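Local coordinates for lambda phage protein with carbohydrate-binding module (PDB 2A5Z), which is of unknown function but binds magnesium and has a jelly-roll fold with a carbohydrate-binding module, consistent with a role in carbohydrate recognition, at residues C[54-59]-C[86-91]; C[76-81]-C[101-106]; C[49-54]-C[65-70]. All blocks are in the same frame, centred on the assembly; numbering follows the deposited sequence.

Contact 1: C[54-59]-C[86-91]; sequences DFMMHS and NHFGVQ. With MG (magnesium ion), chain F.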
loop_
_atom_site.group_PDB
_atom_site.type_symbol
_atom_site.label_atom_id
_atom_site.label_comp_id
_atom_site.label_asym_id
_atom_site.label_seq_id
_atom_site.Cartn_x
_atom_site.Cartn_y
_atom_site.Cartn_z
ATOM N N ASP C 54 -8.604 -6.670 4.678
ATOM C CA ASP C 54 -8.945 -7.843 5.483
ATOM C C ASP C 54 -8.267 -7.845 6.862
ATOM O O ASP C 54 -8.280 -8.856 7.552
ATOM C CB ASP C 54 -8.580 -9.131 4.714
ATOM C CG ASP C 54 -9.517 -10.302 5.016
ATOM O OD1 ASP C 54 -10.364 -10.203 5.920
ATOM O OD2 ASP C 54 -9.422 -11.347 4.331
ATOM N N PHE C 55 -7.646 -6.731 7.237
ATOM C CA PHE C 55 -7.132 -6.526 8.603
ATOM C C PHE C 55 -6.163 -7.594 9.113
ATOM O O PHE C 55 -6.285 -8.060 10.240
ATOM C CB PHE C 55 -8.300 -6.281 9.580
ATOM C CG PHE C 55 -9.039 -5.013 9.297
ATOM C CD1 PHE C 55 -8.673 -3.826 9.926
ATOM C CD2 PHE C 55 -10.070 -4.991 8.356
ATOM C CE1 PHE C 55 -9.343 -2.635 9.647
ATOM C CE2 PHE C 55 -10.745 -3.814 8.062
ATOM C CZ PHE C 55 -10.384 -2.628 8.706
HETATM N N MSE C 56 -5.188 -7.953 8.280
HETATM C CA MSE C 56 -4.151 -8.915 8.663
HETATM C C MSE C 56 -2.804 -8.259 8.973
HETATM O O MSE C 56 -1.936 -8.896 9.564
HETATM C CB MSE C 56 -3.994 -10.019 7.592
HETATM C CG MSE C 56 -3.096 -9.647 6.396
HETATM SE SE MSE C 56 -3.801 -8.479 5.209
HETATM C CE MSE C 56 -4.755 -9.583 4.190
HETATM N N MSE C 57 -2.636 -6.995 8.573
HETATM C CA MSE C 57 -1.360 -6.288 8.737
HETATM C C MSE C 57 -1.127 -5.829 10.179
HETATM O O MSE C 57 -2.076 -5.533 10.918
HETATM C CB MSE C 57 -1.254 -5.067 7.801
HETATM C CG MSE C 57 -1.484 -5.332 6.307
HETATM SE SE MSE C 57 -1.372 -3.812 5.295
HETATM C CE MSE C 57 0.299 -3.326 5.710
ATOM N N HIS C 58 0.146 -5.801 10.568
ATOM C CA HIS C 58 0.610 -5.154 11.798
ATOM C C HIS C 58 0.078 -3.714 11.757
ATOM O O HIS C 58 0.271 -3.014 10.757
ATOM C CB HIS C 58 2.144 -5.203 11.795
ATOM C CG HIS C 58 2.802 -4.650 13.024
ATOM N ND1 HIS C 58 2.517 -5.099 14.297
ATOM C CD2 HIS C 58 3.787 -3.729 13.162
ATOM C CE1 HIS C 58 3.280 -4.459 15.168
ATOM N NE2 HIS C 58 4.063 -3.626 14.504
ATOM N N SER C 59 -0.628 -3.284 12.805
ATOM C CA SER C 59 -1.381 -2.022 12.708
ATOM C C SER C 59 -0.766 -0.791 13.378
ATOM O O SER C 59 -1.355 0.294 13.319
ATOM C CB SER C 59 -2.855 -2.197 13.110
ATOM O OG SER C 59 -3.002 -2.664 14.441
ATOM N N ASN C 86 -13.341 -18.678 10.095
ATOM C CA ASN C 86 -13.126 -18.223 8.728
ATOM C C ASN C 86 -12.812 -16.732 8.634
ATOM O O ASN C 86 -12.574 -16.208 7.541
ATOM C CB ASN C 86 -14.337 -18.575 7.870
ATOM C CG ASN C 86 -14.339 -20.031 7.447
ATOM O OD1 ASN C 86 -13.575 -20.433 6.571
ATOM N ND2 ASN C 86 -15.194 -20.828 8.071
ATOM N N HIS C 87 -12.800 -16.063 9.786
ATOM C CA HIS C 87 -12.509 -14.641 9.851
ATOM C C HIS C 87 -10.999 -14.410 9.940
ATOM O O HIS C 87 -10.420 -14.397 11.025
ATOM C CB HIS C 87 -13.290 -13.992 11.007
ATOM C CG HIS C 87 -14.775 -14.070 10.821
ATOM N ND1 HIS C 87 -15.463 -13.213 9.987
ATOM C CD2 HIS C 87 -15.690 -14.945 11.302
ATOM C CE1 HIS C 87 -16.745 -13.532 9.992
ATOM N NE2 HIS C 87 -16.910 -14.583 10.779
ATOM N N PHE C 88 -10.380 -14.252 8.774
ATOM C CA PHE C 88 -8.930 -14.134 8.647
ATOM C C PHE C 88 -8.541 -12.677 8.830
ATOM O O PHE C 88 -8.940 -11.844 8.038
ATOM C CB PHE C 88 -8.513 -14.605 7.250
ATOM C CG PHE C 88 -7.056 -14.395 6.928
ATOM C CD1 PHE C 88 -6.080 -15.238 7.455
ATOM C CD2 PHE C 88 -6.661 -13.380 6.065
ATOM C CE1 PHE C 88 -4.735 -15.053 7.146
ATOM C CE2 PHE C 88 -5.312 -13.187 5.749
ATOM C CZ PHE C 88 -4.349 -14.027 6.293
ATOM N N GLY C 89 -7.759 -12.384 9.865
ATOM C CA GLY C 89 -7.323 -11.026 10.143
ATOM C C GLY C 89 -8.448 -10.229 10.771
ATOM O O GLY C 89 -9.361 -9.800 10.093
ATOM N N VAL C 90 -8.391 -10.049 12.080
ATOM C CA VAL C 90 -9.438 -9.341 12.813
ATOM C C VAL C 90 -8.775 -8.280 13.682
ATOM O O VAL C 90 -7.823 -8.583 14.400
ATOM C CB VAL C 90 -10.254 -10.308 13.721
ATOM C CG1 VAL C 90 -11.275 -9.534 14.589
ATOM C CG2 VAL C 90 -10.960 -11.390 12.884
ATOM N N GLN C 91 -9.276 -7.046 13.603
ATOM C CA GLN C 91 -8.787 -5.947 14.429
ATOM C C GLN C 91 -9.776 -5.650 15.561
ATOM O O GLN C 91 -10.817 -5.024 15.323
ATOM C CB GLN C 91 -8.554 -4.688 13.570
ATOM C CG GLN C 91 -8.098 -3.451 14.342
ATOM C CD GLN C 91 -6.747 -3.627 14.991
ATOM O OE1 GLN C 91 -6.654 -3.993 16.163
ATOM N NE2 GLN C 91 -5.690 -3.385 14.237
HETATM MG MG MG F . -10.052 -9.994 8.050
#
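Asp-54 meets Phe-88 and Gly-89 around a shared magnesium ion. From its CB, 3.7 Å from the metal, the side chain runs through CG, 3.1 Å from the magnesium, to a carboxylate whose two oxygens part ways. Asp-54 OD1 binds magnesium at 2.2 Å and lies 3.0 Å from Phe-88 O, a fellow ligand; OD2 lies in plane at the edge of the Phe-88 ring, 3.8 Å from Phe-88 CD2. That ring and the carboxylate are turned 69° apart. OD2 also takes a salt bridge from Arg-259 of the second subunit, tying the site to the trimer. The same aspartate gives the metal its backbone O, and the carbonyl oxygens of Phe-88 and Gly-89 join it; Asp-247 on strand 245-254 completes the site. Magnesium thus bridges the loop after strand 48-53 of the jelly roll and the corner where the chain turns at Gly-89. The carbonyls crowd, with Asp-54 O 2.9 Å from Gly-89 O, which the shared cation probably offsets. Glycine suits this corner: its phi is positive, and a CB would clash with Asp-54 O. Met-56 CB packs 3.9 Å from Phe-88 CE2, while Phe-55 CD1 rests 3.7 Å from Gln-91 CB.

Contact 2: C[76-81]-C[101-106]; sequences ISLQNI and ASFLAG
In Ile-76, chi1 (-169°) sets CG1 anti to the backbone N and CG2 between N and the carbonyl carbon, both beside Ser-102, and chi2 (75°) carries CD1 on toward Ala-101. Phe-103 has CG anti to its backbone N (chi1 176°), and with the CB atoms of Phe-103 and Leu-78 each directed at the opposite segment, the two side chains meet at about a right angle. The CG2 methyl of Ile-76 closes to 3.4 Å on the carbonyl oxygen of Ser-102. Ile-76 CD1 lies farther along, 4.0 Å from Ala-101 CB and also near the Ala-101 carbonyl. Leu-78 uses one methyl: its CD2 sits 3.7 Å from Phe-103 CD1, with CG and CB of the same phenylalanine close behind, so it meets the ring near its root. The contact joins two parts of the jelly roll: the short strand 77-78, paired antiparallel with strand 90-94, and strand 102-107 of the larger sheet, where it runs between 68-73 and 230-234. Ile-93 of strand 90-94 touches both Ile-76 and Phe-103, and Leu-70 and Ser-72 of strand 68-73 also pack on Phe-103. Backbone hydrogen bonds tie Ser-102 to Thr-73 on one side of its strand and Phe-103 to Thr-232 on the other. Ser-102 points its CB away from segment 76-81; its OG is hydrogen-bonded to Thr-73 OG1 and Gly-144 O.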
loop_
_atom_site.group_PDB
_atom_site.type_symbol
_atom_site.label_atom_id
_atom_site.label_comp_id
_atom_site.label_asym_id
_atom_site.label_seq_id
_atom_site.Cartn_x
_atom_site.Cartn_y
_atom_site.Cartn_z
ATOM N N ILE C 76 -7.076 5.663 20.726
ATOM C CA ILE C 76 -7.859 4.431 20.697
ATOM C C ILE C 76 -6.898 3.241 20.745
ATOM O O ILE C 76 -5.809 3.276 20.153
ATOM C CB ILE C 76 -8.754 4.353 19.425
ATOM C CG1 ILE C 76 -9.773 3.214 19.520
ATOM C CG2 ILE C 76 -7.898 4.214 18.161
ATOM C CD1 ILE C 76 -10.956 3.503 20.447
ATOM N N SER C 77 -7.298 2.193 21.449
ATOM C CA SER C 77 -6.421 1.066 21.650
ATOM C C SER C 77 -6.710 -0.033 20.627
ATOM O O SER C 77 -7.671 -0.790 20.758
ATOM C CB SER C 77 -6.549 0.559 23.086
ATOM O OG SER C 77 -5.634 -0.479 23.324
ATOM N N LEU C 78 -5.889 -0.099 19.585
ATOM C CA LEU C 78 -5.995 -1.200 18.639
ATOM C C LEU C 78 -5.298 -2.402 19.254
ATOM O O LEU C 78 -4.103 -2.353 19.535
ATOM C CB LEU C 78 -5.396 -0.838 17.275
ATOM C CG LEU C 78 -5.884 0.429 16.551
ATOM C CD1 LEU C 78 -5.230 0.516 15.178
ATOM C CD2 LEU C 78 -7.406 0.481 16.423
ATOM N N GLN C 79 -6.065 -3.462 19.502
ATOM C CA GLN C 79 -5.535 -4.690 20.101
ATOM C C GLN C 79 -4.772 -5.517 19.070
ATOM O O GLN C 79 -4.740 -5.167 17.886
ATOM C CB GLN C 79 -6.673 -5.513 20.702
ATOM C CG GLN C 79 -7.502 -4.764 21.728
ATOM C CD GLN C 79 -6.718 -4.452 22.989
ATOM O OE1 GLN C 79 -6.462 -5.337 23.803
ATOM N NE2 GLN C 79 -6.334 -3.190 23.155
ATOM N N ASN C 80 -4.152 -6.604 19.518
ATOM C CA ASN C 80 -3.442 -7.504 18.616
ATOM C C ASN C 80 -4.354 -8.111 17.565
ATOM O O ASN C 80 -5.468 -8.531 17.874
ATOM C CB ASN C 80 -2.776 -8.629 19.389
ATOM C CG ASN C 80 -1.573 -8.164 20.156
ATOM O OD1 ASN C 80 -1.529 -8.276 21.378
ATOM N ND2 ASN C 80 -0.586 -7.635 19.448
ATOM N N ILE C 81 -3.858 -8.147 16.329
ATOM C CA ILE C 81 -4.527 -8.850 15.234
ATOM C C ILE C 81 -4.665 -10.329 15.579
ATOM O O ILE C 81 -3.746 -10.952 16.121
ATOM C CB ILE C 81 -3.767 -8.670 13.883
ATOM C CG1 ILE C 81 -3.633 -7.180 13.516
ATOM C CG2 ILE C 81 -4.435 -9.470 12.746
ATOM C CD1 ILE C 81 -4.963 -6.438 13.299
ATOM N N ALA C 101 -12.727 8.838 21.460
ATOM C CA ALA C 101 -11.704 8.052 20.758
ATOM C C ALA C 101 -12.402 7.091 19.801
ATOM O O ALA C 101 -13.446 6.510 20.138
ATOM C CB ALA C 101 -10.846 7.289 21.742
ATOM N N SER C 102 -11.839 6.934 18.607
ATOM C CA SER C 102 -12.490 6.131 17.577
ATOM C C SER C 102 -11.501 5.478 16.618
ATOM O O SER C 102 -10.354 5.915 16.492
ATOM C CB SER C 102 -13.480 6.987 16.780
ATOM O OG SER C 102 -12.818 8.016 16.057
ATOM N N PHE C 103 -11.961 4.421 15.957
ATOM C CA PHE C 103 -11.261 3.886 14.802
ATOM C C PHE C 103 -12.191 3.926 13.603
ATOM O O PHE C 103 -13.364 3.550 13.692
ATOM C CB PHE C 103 -10.737 2.469 15.044
ATOM C CG PHE C 103 -10.092 1.856 13.829
ATOM C CD1 PHE C 103 -8.801 2.217 13.455
ATOM C CD2 PHE C 103 -10.788 0.936 13.043
ATOM C CE1 PHE C 103 -8.205 1.657 12.314
ATOM C CE2 PHE C 103 -10.203 0.371 11.906
ATOM C CZ PHE C 103 -8.915 0.730 11.543
ATOM N N LEU C 104 -11.659 4.389 12.482
ATOM C CA LEU C 104 -12.451 4.551 11.272
ATOM C C LEU C 104 -11.752 3.879 10.098
ATOM O O LEU C 104 -10.602 4.195 9.799
ATOM C CB LEU C 104 -12.682 6.048 10.991
ATOM C CG LEU C 104 -13.754 6.468 9.975
ATOM C CD1 LEU C 104 -14.216 7.920 10.199
ATOM C CD2 LEU C 104 -13.251 6.278 8.561
ATOM N N ALA C 105 -12.442 2.945 9.446
ATOM C CA ALA C 105 -11.989 2.403 8.172
ATOM C C ALA C 105 -12.923 2.917 7.087
ATOM O O ALA C 105 -14.088 2.515 7.008
ATOM C CB ALA C 105 -11.951 0.854 8.205
ATOM N N GLY C 106 -12.430 3.837 6.266
ATOM C CA GLY C 106 -13.299 4.495 5.307
ATOM C C GLY C 106 -12.619 5.175 4.143
ATOM O O GLY C 106 -11.388 5.129 4.003
#

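Contact 3: C[49-54]-C[65-70]; sequences FYASYD and ANNISL. With MG (magnesium ion), chain F.
The Tyr-53 ring is covered on one face by Ala-65, whose CB lies 3.7 Å above the plane of the Tyr-53 ring, nearer the rim than the centre, in a CH-pi contact. At the edge, near the ring plane, comes ND2 of Asn-66, 4.0 Å from Tyr-53 CD1, its amide turned 73° to the ring. Leu-70 CD1 approaches obliquely, 3.9 Å from Tyr-53 CE2, and the side chains of Tyr-53 and Leu-70 cross at about a right angle. A second flat pair is the Phe-49 ring and the Asn-67 amide: their planes are 28° apart, and the side chains run alongside each other, pointing opposite ways, with Asn-67 ND2 3.6 Å from Phe-49 CE1. Asn-66 and Asn-67 are the central residues of a type I' turn from Ala-65 to Ile-68, a tight beta hairpin whose tip lies against strand 48-53. The turn is set on that strand by the Asn-66 amide, whose ND2 hydrogen-bonds to Ser-52 O at 2.8 Å; the oxygen lies nearly in the amide plane, and the N-H...O angle is 158°. Ile-68 pushes CD1 against the backbone between Ser-52 and Tyr-53, 3.6 Å from Ser-52 C. Asn-67 ND2 hydrogen-bonds to Thr-42 O, and Tyr-53 OH to Met-57 N in the loop carrying the metal ligand Asp-54. A strand of one jelly-roll sheet and a hairpin of the other are thus joined by apolar packing and one directed hydrogen bond from the Asn-66 amide, which would help hold that amide group in its orientation and supplies a partner for the carbonyl of the buried Ser-52.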
loop_
_atom_site.group_PDB
_atom_site.type_symbol
_atom_site.label_atom_id
_atom_site.label_comp_id
_atom_site.label_asym_id
_atom_site.label_seq_id
_atom_site.Cartn_x
_atom_site.Cartn_y
_atom_site.Cartn_z
ATOM N N PHE C 49 -14.979 0.871 -9.593
ATOM C CA PHE C 49 -14.031 1.013 -8.506
ATOM C C PHE C 49 -14.209 -0.118 -7.511
ATOM O O PHE C 49 -15.333 -0.446 -7.145
ATOM C CB PHE C 49 -14.170 2.361 -7.784
ATOM C CG PHE C 49 -13.257 2.495 -6.594
ATOM C CD1 PHE C 49 -11.966 2.990 -6.744
ATOM C CD2 PHE C 49 -13.680 2.094 -5.324
ATOM C CE1 PHE C 49 -11.108 3.100 -5.650
ATOM C CE2 PHE C 49 -12.831 2.194 -4.227
ATOM C CZ PHE C 49 -11.541 2.698 -4.391
ATOM N N TYR C 50 -13.090 -0.697 -7.078
ATOM C CA TYR C 50 -13.089 -1.713 -6.038
ATOM C C TYR C 50 -11.940 -1.497 -5.051
ATOM O O TYR C 50 -10.819 -1.199 -5.459
ATOM C CB TYR C 50 -12.985 -3.118 -6.651
ATOM C CG TYR C 50 -13.236 -4.193 -5.629
ATOM C CD1 TYR C 50 -14.534 -4.640 -5.373
ATOM C CD2 TYR C 50 -12.190 -4.734 -4.884
ATOM C CE1 TYR C 50 -14.782 -5.618 -4.411
ATOM C CE2 TYR C 50 -12.431 -5.709 -3.906
ATOM C CZ TYR C 50 -13.724 -6.137 -3.682
ATOM O OH TYR C 50 -13.971 -7.097 -2.738
ATOM N N ALA C 51 -12.231 -1.650 -3.760
ATOM C CA ALA C 51 -11.203 -1.678 -2.717
ATOM C C ALA C 51 -11.672 -2.546 -1.551
ATOM O O ALA C 51 -12.858 -2.576 -1.232
ATOM C CB ALA C 51 -10.867 -0.267 -2.229
ATOM N N SER C 52 -10.745 -3.268 -0.935
ATOM C CA SER C 52 -11.069 -4.058 0.246
ATOM C C SER C 52 -9.851 -4.186 1.146
ATOM O O SER C 52 -8.714 -4.097 0.682
ATOM C CB SER C 52 -11.589 -5.440 -0.152
ATOM O OG SER C 52 -10.547 -6.221 -0.694
ATOM N N TYR C 53 -10.097 -4.371 2.435
ATOM C CA TYR C 53 -9.021 -4.657 3.372
ATOM C C TYR C 53 -9.477 -5.701 4.397
ATOM O O TYR C 53 -10.594 -5.636 4.896
ATOM C CB TYR C 53 -8.486 -3.377 4.029
ATOM C CG TYR C 53 -7.339 -3.659 4.976
ATOM C CD1 TYR C 53 -6.193 -4.331 4.528
ATOM C CD2 TYR C 53 -7.413 -3.293 6.322
ATOM C CE1 TYR C 53 -5.149 -4.622 5.396
ATOM C CE2 TYR C 53 -6.371 -3.575 7.194
ATOM C CZ TYR C 53 -5.245 -4.238 6.716
ATOM O OH TYR C 53 -4.225 -4.530 7.571
ATOM N N ASP C 54 -8.604 -6.670 4.678
ATOM C CA ASP C 54 -8.945 -7.843 5.483
ATOM C C ASP C 54 -8.267 -7.845 6.862
ATOM O O ASP C 54 -8.280 -8.856 7.552
ATOM C CB ASP C 54 -8.580 -9.131 4.714
ATOM C CG ASP C 54 -9.517 -10.302 5.016
ATOM O OD1 ASP C 54 -10.364 -10.203 5.920
ATOM O OD2 ASP C 54 -9.422 -11.347 4.331
ATOM N N ALA C 65 -4.602 1.264 3.702
ATOM C CA ALA C 65 -4.300 0.026 2.981
ATOM C C ALA C 65 -5.308 -0.139 1.852
ATOM O O ALA C 65 -6.495 0.083 2.049
ATOM C CB ALA C 65 -4.378 -1.187 3.932
ATOM N N ASN C 66 -4.833 -0.521 0.671
ATOM C CA ASN C 66 -5.694 -0.743 -0.503
ATOM C C ASN C 66 -6.726 0.374 -0.748
ATOM O O ASN C 66 -7.913 0.097 -0.948
ATOM C CB ASN C 66 -6.383 -2.114 -0.413
ATOM C CG ASN C 66 -5.414 -3.238 -0.091
ATOM O OD1 ASN C 66 -4.236 -3.171 -0.440
ATOM N ND2 ASN C 66 -5.908 -4.284 0.580
ATOM N N ASN C 67 -6.253 1.622 -0.723
ATOM C CA ASN C 67 -7.075 2.844 -0.936
ATOM C C ASN C 67 -7.880 3.335 0.277
ATOM O O ASN C 67 -8.404 4.453 0.258
ATOM C CB ASN C 67 -8.021 2.709 -2.150
ATOM C CG ASN C 67 -7.277 2.515 -3.473
ATOM O OD1 ASN C 67 -6.108 2.890 -3.606
ATOM N ND2 ASN C 67 -7.962 1.925 -4.460
ATOM N N ILE C 68 -7.973 2.500 1.313
ATOM C CA ILE C 68 -8.875 2.725 2.449
ATOM C C ILE C 68 -8.124 3.384 3.595
ATOM O O ILE C 68 -7.052 2.913 3.978
ATOM C CB ILE C 68 -9.526 1.392 2.923
ATOM C CG1 ILE C 68 -10.397 0.802 1.807
ATOM C CG2 ILE C 68 -10.367 1.581 4.209
ATOM C CD1 ILE C 68 -10.437 -0.724 1.821
ATOM N N SER C 69 -8.695 4.472 4.122
ATOM C CA SER C 69 -8.145 5.184 5.279
ATOM C C SER C 69 -8.370 4.369 6.539
ATOM O O SER C 69 -9.446 3.814 6.724
ATOM C CB SER C 69 -8.832 6.546 5.452
ATOM O OG SER C 69 -8.802 7.293 4.250
ATOM N N LEU C 70 -7.353 4.289 7.397
ATOM C CA LEU C 70 -7.459 3.543 8.648
ATOM C C LEU C 70 -7.072 4.487 9.767
ATOM O O LEU C 70 -5.901 4.648 10.095
ATOM C CB LEU C 70 -6.587 2.287 8.622
ATOM C CG LEU C 70 -6.869 1.304 7.477
ATOM C CD1 LEU C 70 -5.739 0.308 7.349
ATOM C CD2 LEU C 70 -8.229 0.603 7.663
HETATM MG MG MG F . -10.052 -9.994 8.050
#

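Along the chain the segments of contact 1 alternate with those of contacts 2 and 3, while contact 3 closes before contact 2 opens. The centres of contacts 1 and 2 lie about 12 Å apart. Those of contacts 1 and 3 are about 13 Å apart, and those of contacts 2 and 3 about 15 Å. Contacts 1 and 3 share Asp-54 and the magnesium ion at the end of strand 48-53. Contacts 2 and 3 meet in the larger sheet, where strands 68-73 and 102-107 are neighbours; contacts 1 and 2 meet through strands 77-78 and 90-94. All three touch the second subunit, so the metal-bound corner, the sheet packing and the trimer interface adjoin in one region of the jelly roll.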